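Uncharacterized protein (PDB 4R7F) is of unknown function but, built from three immunoglobulin-like beta-sandwich domains and related at its start to type 9 secretion system plug proteins, may take part in protein secretion. Local coordinates at residues P29-L33 and C134-P140; Q38-D44 and N98-P104. Residue numbers count along the deposited sequence, not the author numbering.

Contact 1 (P29-L33 and C134-P140)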
loop_
_atom_site.group_PDB
_atom_site.type_symbol
_atom_site.label_atom_id
_atom_site.label_comp_id
_atom_site.label_asym_id
_atom_site.label_seq_id
_atom_site.Cartn_x
_atom_site.Cartn_y
_atom_site.Cartn_z
ATOM N N PRO A 29 -0.158 -15.273 4.065
ATOM C CA PRO A 29 0.236 -16.676 4.200
ATOM C C PRO A 29 0.101 -17.455 2.894
ATOM O O PRO A 29 -0.652 -18.415 2.827
ATOM C CB PRO A 29 -0.755 -17.189 5.253
ATOM C CG PRO A 29 -2.012 -16.395 4.977
ATOM C CD PRO A 29 -1.559 -15.048 4.498
ATOM N N TYR A 30 0.767 -16.982 1.854
ATOM C CA TYR A 30 0.907 -17.733 0.623
ATOM C C TYR A 30 2.226 -17.458 -0.071
ATOM O O TYR A 30 2.816 -16.354 0.037
ATOM C CB TYR A 30 -0.272 -17.504 -0.351
ATOM C CG TYR A 30 -0.635 -16.070 -0.635
ATOM C CD1 TYR A 30 0.038 -15.331 -1.601
ATOM C CD2 TYR A 30 -1.688 -15.456 0.039
ATOM C CE1 TYR A 30 -0.310 -13.996 -1.875
ATOM C CE2 TYR A 30 -2.046 -14.125 -0.218
ATOM C CZ TYR A 30 -1.350 -13.387 -1.165
ATOM O OH TYR A 30 -1.736 -12.083 -1.436
ATOM N N ILE A 31 2.660 -18.486 -0.800
ATOM C CA ILE A 31 3.814 -18.416 -1.684
ATOM C C ILE A 31 3.537 -19.089 -3.031
ATOM O O ILE A 31 2.580 -19.851 -3.182
ATOM C CB ILE A 31 5.037 -19.054 -1.027
ATOM C CG1 ILE A 31 4.782 -20.513 -0.665
ATOM C CG2 ILE A 31 5.379 -18.290 0.244
ATOM C CD1 ILE A 31 6.024 -21.258 -0.192
ATOM N N ALA A 32 4.371 -18.786 -4.020
ATOM C CA ALA A 32 4.246 -19.391 -5.348
ATOM C C ALA A 32 4.956 -20.715 -5.373
ATOM O O ALA A 32 6.010 -20.844 -4.762
ATOM C CB ALA A 32 4.842 -18.485 -6.408
ATOM N N LEU A 33 4.365 -21.691 -6.073
ATOM C CA LEU A 33 4.897 -23.054 -6.193
ATOM C C LEU A 33 6.331 -23.105 -6.758
ATOM O O LEU A 33 7.216 -23.748 -6.179
ATOM C CB LEU A 33 3.963 -23.864 -7.090
ATOM C CG LEU A 33 4.325 -25.304 -7.390
ATOM C CD1 LEU A 33 4.300 -26.145 -6.129
ATOM C CD2 LEU A 33 3.336 -25.838 -8.407
ATOM N N CYS A 134 -1.342 -23.016 8.863
ATOM C CA CYS A 134 -1.948 -23.133 7.541
ATOM C C CYS A 134 -1.445 -22.026 6.605
ATOM O O CYS A 134 -1.370 -20.863 7.005
ATOM C CB CYS A 134 -3.470 -23.004 7.664
ATOM S SG CYS A 134 -4.326 -24.444 8.293
ATOM N N PHE A 135 -1.135 -22.401 5.360
ATOM C CA PHE A 135 -0.681 -21.482 4.327
ATOM C C PHE A 135 -1.062 -22.068 2.978
ATOM O O PHE A 135 -1.450 -23.244 2.866
ATOM C CB PHE A 135 0.838 -21.240 4.396
ATOM C CG PHE A 135 1.664 -22.468 4.147
ATOM C CD1 PHE A 135 2.020 -23.304 5.194
ATOM C CD2 PHE A 135 2.065 -22.808 2.857
ATOM C CE1 PHE A 135 2.758 -24.458 4.959
ATOM C CE2 PHE A 135 2.791 -23.964 2.605
ATOM C CZ PHE A 135 3.140 -24.787 3.662
ATOM N N SER A 136 -0.971 -21.247 1.950
ATOM C CA SER A 136 -1.331 -21.712 0.632
ATOM C C SER A 136 -0.168 -21.556 -0.346
ATOM O O SER A 136 0.694 -20.680 -0.192
ATOM C CB SER A 136 -2.535 -20.931 0.122
ATOM O OG SER A 136 -3.694 -21.138 0.923
ATOM N N VAL A 137 -0.194 -22.394 -1.365
ATOM C CA VAL A 137 0.804 -22.397 -2.404
ATOM C C VAL A 137 0.114 -22.186 -3.733
ATOM O O VAL A 137 -0.755 -22.997 -4.122
ATOM C CB VAL A 137 1.516 -23.738 -2.429
ATOM C CG1 VAL A 137 2.423 -23.830 -3.642
ATOM C CG2 VAL A 137 2.299 -23.929 -1.133
ATOM N N VAL A 138 0.471 -21.077 -4.407
ATOM C CA VAL A 138 -0.179 -20.668 -5.665
ATOM C C VAL A 138 0.701 -20.974 -6.903
ATOM O O VAL A 138 1.919 -20.848 -6.846
ATOM C CB VAL A 138 -0.642 -19.182 -5.619
ATOM C CG1 VAL A 138 0.481 -18.196 -5.310
ATOM C CG2 VAL A 138 -1.340 -18.782 -6.903
ATOM N N GLU A 139 0.062 -21.466 -7.964
ATOM C CA GLU A 139 0.631 -21.515 -9.324
ATOM C C GLU A 139 -0.078 -20.440 -10.110
ATOM O O GLU A 139 -1.178 -20.635 -10.592
ATOM C CB GLU A 139 0.474 -22.898 -9.984
ATOM C CG GLU A 139 -0.920 -23.506 -9.892
ATOM C CD GLU A 139 -1.029 -24.910 -10.468
ATOM O OE1 GLU A 139 -0.578 -25.102 -11.609
ATOM O OE2 GLU A 139 -1.602 -25.800 -9.787
ATOM N N PRO A 140 0.529 -19.267 -10.191
ATOM C CA PRO A 140 -0.213 -18.096 -10.625
ATOM C C PRO A 140 -0.390 -18.009 -12.135
ATOM O O PRO A 140 0.283 -17.258 -12.808
ATOM C CB PRO A 140 0.653 -16.940 -10.107
ATOM C CG PRO A 140 2.043 -17.499 -10.166
ATOM C CD PRO A 140 1.893 -18.935 -9.731
HETATM O O HOH W 1 -3.582 -19.293 2.985
#
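Strand 30-32 runs parallel to the end of strand 134-138, their axes 4.5 Å apart and 23° from alignment, and four backbone hydrogen bonds join them. S136 N donates to P29 O (3.0 Å) and I31 N to S136 O (3.0 Å); V138 N then donates to I31 O and L33 N to V138 O, both at 2.7 Å. In this parallel pattern I31, S136 and V138 use both amide and carbonyl toward the partner, whereas F135 and V137 turn theirs to the other side, bonding Y116 and G114 of strand 114-122. P29 has no amide hydrogen to give, so it suits the place where only its carbonyl is needed; that oxygen also accepts from a water at 3.1 Å, which donates to S136 OG at 2.8 Å. The short strand thus adds a parallel edge to an otherwise antiparallel sheet, a feature found in immunoglobulin-like sandwiches. Beta-branched I31 and V137 lie on the face turned to the other sheet, I31 CG1 4.2 Å from V137 CG2, and L33 CB closes on V137 CG1 at 3.8 Å. On the other face, which carries Y30, S136, A32 and V138, the polar groups are satisfied by other strands: Y30 OH by T395 and S136 OG by N115. E139, just past the strand, reaches S113 and R389.

Contact 2 (Q38-D44 and N98-P104)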
loop_
_atom_site.group_PDB
_atom_site.type_symbol
_atom_site.label_atom_id
_atom_site.label_comp_id
_atom_site.label_asym_id
_atom_site.label_seq_id
_atom_site.Cartn_x
_atom_site.Cartn_y
_atom_site.Cartn_z
ATOM N N GLN A 38 9.823 -18.597 0.900
ATOM C CA GLN A 38 9.390 -19.657 1.807
ATOM C C GLN A 38 8.404 -19.161 2.840
ATOM O O GLN A 38 8.462 -18.002 3.295
ATOM C CB GLN A 38 10.580 -20.207 2.559
ATOM C CG GLN A 38 11.657 -20.819 1.671
ATOM C CD GLN A 38 12.958 -21.017 2.437
ATOM O OE1 GLN A 38 13.621 -20.039 2.799
ATOM N NE2 GLN A 38 13.294 -22.275 2.741
ATOM N N ILE A 39 7.538 -20.062 3.279
ATOM C CA ILE A 39 6.737 -19.810 4.471
ATOM C C ILE A 39 7.550 -20.086 5.718
ATOM O O ILE A 39 8.264 -21.091 5.786
ATOM C CB ILE A 39 5.483 -20.687 4.512
ATOM C CG1 ILE A 39 4.493 -20.201 3.464
ATOM C CG2 ILE A 39 4.817 -20.594 5.870
ATOM C CD1 ILE A 39 3.772 -18.912 3.826
ATOM N N GLU A 40 7.424 -19.191 6.696
ATOM C CA GLU A 40 8.044 -19.344 7.978
ATOM C C GLU A 40 6.960 -19.610 9.019
ATOM O O GLU A 40 6.039 -18.814 9.188
ATOM C CB GLU A 40 8.815 -18.095 8.362
ATOM C CG GLU A 40 9.426 -18.136 9.769
ATOM C CD GLU A 40 10.243 -16.884 10.103
ATOM O OE1 GLU A 40 10.340 -16.000 9.242
ATOM O OE2 GLU A 40 10.793 -16.765 11.217
ATOM N N ILE A 41 7.113 -20.723 9.728
ATOM C CA ILE A 41 6.332 -21.038 10.889
ATOM C C ILE A 41 7.218 -20.829 12.095
ATOM O O ILE A 41 8.214 -21.480 12.260
ATOM C CB ILE A 41 5.819 -22.477 10.849
ATOM C CG1 ILE A 41 4.735 -22.597 9.785
ATOM C CG2 ILE A 41 5.279 -22.863 12.211
ATOM C CD1 ILE A 41 4.673 -23.940 9.119
ATOM N N ASN A 42 6.821 -19.902 12.939
ATOM C CA ASN A 42 7.569 -19.514 14.109
ATOM C C ASN A 42 6.695 -19.616 15.394
ATOM O O ASN A 42 5.528 -19.199 15.429
ATOM C CB ASN A 42 8.041 -18.089 13.889
ATOM C CG ASN A 42 9.176 -17.710 14.802
ATOM O OD1 ASN A 42 9.024 -17.633 16.023
ATOM N ND2 ASN A 42 10.330 -17.500 14.218
ATOM N N PHE A 43 7.260 -20.150 16.459
ATOM C CA PHE A 43 6.514 -20.346 17.667
ATOM C C PHE A 43 7.443 -20.558 18.823
ATOM O O PHE A 43 8.592 -20.906 18.610
ATOM C CB PHE A 43 5.572 -21.556 17.517
ATOM C CG PHE A 43 6.263 -22.878 17.411
ATOM C CD1 PHE A 43 6.648 -23.367 16.186
ATOM C CD2 PHE A 43 6.495 -23.653 18.538
ATOM C CE1 PHE A 43 7.267 -24.614 16.077
ATOM C CE2 PHE A 43 7.117 -24.900 18.441
ATOM C CZ PHE A 43 7.498 -25.386 17.205
ATOM N N ASP A 44 6.939 -20.356 20.040
ATOM C CA ASP A 44 7.700 -20.638 21.236
ATOM C C ASP A 44 7.125 -21.850 21.953
ATOM O O ASP A 44 5.931 -22.037 21.984
ATOM C CB ASP A 44 7.661 -19.456 22.190
ATOM C CG ASP A 44 8.408 -18.259 21.682
ATOM O OD1 ASP A 44 9.324 -18.400 20.847
ATOM O OD2 ASP A 44 8.053 -17.153 22.134
ATOM N N ASN A 98 12.480 -20.809 21.234
ATOM C CA ASN A 98 11.877 -20.280 20.040
ATOM C C ASN A 98 12.276 -21.149 18.862
ATOM O O ASN A 98 13.458 -21.437 18.683
ATOM C CB ASN A 98 12.392 -18.858 19.822
ATOM C CG ASN A 98 11.936 -18.267 18.524
ATOM O OD1 ASN A 98 12.753 -17.911 17.660
ATOM N ND2 ASN A 98 10.612 -18.145 18.377
ATOM N N TYR A 99 11.287 -21.526 18.056
ATOM C CA TYR A 99 11.420 -22.509 16.988
ATOM C C TYR A 99 11.025 -21.888 15.662
ATOM O O TYR A 99 10.151 -21.029 15.583
ATOM C CB TYR A 99 10.491 -23.686 17.240
ATOM C CG TYR A 99 10.823 -24.480 18.485
ATOM C CD1 TYR A 99 10.434 -24.030 19.738
ATOM C CD2 TYR A 99 11.538 -25.691 18.408
ATOM C CE1 TYR A 99 10.741 -24.743 20.883
ATOM C CE2 TYR A 99 11.848 -26.424 19.556
ATOM C CZ TYR A 99 11.463 -25.930 20.793
ATOM O OH TYR A 99 11.741 -26.625 21.945
ATOM N N ARG A 100 11.648 -22.357 14.608
ATOM C CA ARG A 100 11.465 -21.803 13.278
ATOM C C ARG A 100 11.559 -22.946 12.297
ATOM O O ARG A 100 12.501 -23.730 12.345
ATOM C CB ARG A 100 12.539 -20.784 13.001
ATOM C CG ARG A 100 12.446 -20.078 11.667
ATOM C CD ARG A 100 13.014 -18.674 11.855
ATOM N NE ARG A 100 13.670 -18.143 10.676
ATOM C CZ ARG A 100 14.851 -18.565 10.243
ATOM N NH1 ARG A 100 15.499 -19.545 10.871
ATOM N NH2 ARG A 100 15.375 -18.023 9.155
ATOM N N LEU A 101 10.542 -23.039 11.452
ATOM C CA LEU A 101 10.443 -23.998 10.372
ATOM C C LEU A 101 10.146 -23.196 9.127
ATOM O O LEU A 101 9.160 -22.449 9.086
ATOM C CB LEU A 101 9.302 -24.975 10.647
ATOM C CG LEU A 101 8.883 -25.914 9.522
ATOM C CD1 LEU A 101 9.987 -26.905 9.196
ATOM C CD2 LEU A 101 7.650 -26.665 9.942
ATOM N N LEU A 102 11.024 -23.311 8.139
ATOM C CA LEU A 102 10.779 -22.755 6.825
ATOM C C LEU A 102 10.314 -23.863 5.878
ATOM O O LEU A 102 10.822 -24.995 5.913
ATOM C CB LEU A 102 12.040 -22.118 6.280
ATOM C CG LEU A 102 12.657 -21.068 7.185
ATOM C CD1 LEU A 102 13.898 -20.488 6.527
ATOM C CD2 LEU A 102 11.643 -19.986 7.487
ATOM N N LEU A 103 9.348 -23.526 5.037
ATOM C CA LEU A 103 8.869 -24.423 4.014
ATOM C C LEU A 103 8.673 -23.692 2.690
ATOM O O LEU A 103 8.231 -22.560 2.670
ATOM C CB LEU A 103 7.549 -25.006 4.442
ATOM C CG LEU A 103 7.607 -26.066 5.533
ATOM C CD1 LEU A 103 6.238 -26.235 6.180
ATOM C CD2 LEU A 103 8.084 -27.381 4.955
ATOM N N PRO A 104 9.008 -24.337 1.569
ATOM C CA PRO A 104 9.661 -25.635 1.504
ATOM C C PRO A 104 11.119 -25.522 1.987
ATOM O O PRO A 104 11.649 -24.411 2.120
ATOM C CB PRO A 104 9.630 -25.951 0.018
ATOM C CG PRO A 104 9.795 -24.605 -0.600
ATOM C CD PRO A 104 8.899 -23.727 0.237
#
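Six residue pairs, from I39-L103 to D44-N98, bring strands 39-44 and 98-103 together in antiparallel register. I39-L103, I41-L101 and F43-Y99 are hydrogen-bonded pairs, each with two N-H to O bonds of 2.7 to 3.1 Å, and their side chains share the apolar face. I41, with chi1 m and chi2 at 148°, between wells, brings CD1 to 4.1 Å from L101 CD2 and 4.0 Å from L103 CD1. F43 takes p and Y99 takes m: the rings are almost parallel (5°) but slid apart, with centroids 5.0 Å apart, and it is Y99 CB that covers the F43 ring, a CH-pi contact 3.6 Å from its centroid. The non-hydrogen-bonded pairs put E40, N42, D44, N98 and R100, with L102 among them, on the opposite face, E40 CB 3.5 Å from L102 CD2. N98, in t, lets ND2 donate to both N42 OD1 (2.9 Å) and D44 OD1 (2.8 Å), a use for both protons of an amide; D44 OD2 bonds the Y290 hydroxyl and salt-bridges K340. The t rotamer of E40 carries OE2 to 3.2 Å from R100 NE, a salt bridge, and to 3.1 Å from N42 ND2, which donates to it; R100 also pairs with D85. At the end, Q38 NE2 donates to P104 O at 2.8 Å, beyond the cis peptide bond before P104. These are the two middle strands of a four-stranded antiparallel sheet, flanked by strands 14-21 and 86-88; their apolar face packs on F131, A133 and F135 of strand 129-138, while N42 and N98 touch D285 of helix 284-287.

After strands 8-9 and 14-21 the chain lays down 29-33, then turns at once into 38-44; it returns as 98-104 to close contact 2, and only later as 134-140 to close contact 1. Contact 2 is therefore nested within the loop of contact 1, and both belong to the region related to the first domain of type 9 secretion system plug proteins. Contact 1 lies in the mixed sheet, contact 2 in the antiparallel one. Their centres are 15 Å apart, yet the sheets meet face to face: F135 CD2 lies 3.6 Å from I39 CG1, and I31 CD1 lies 3.8 Å from P104 CD, joining the two halves of the sandwich through apolar packing.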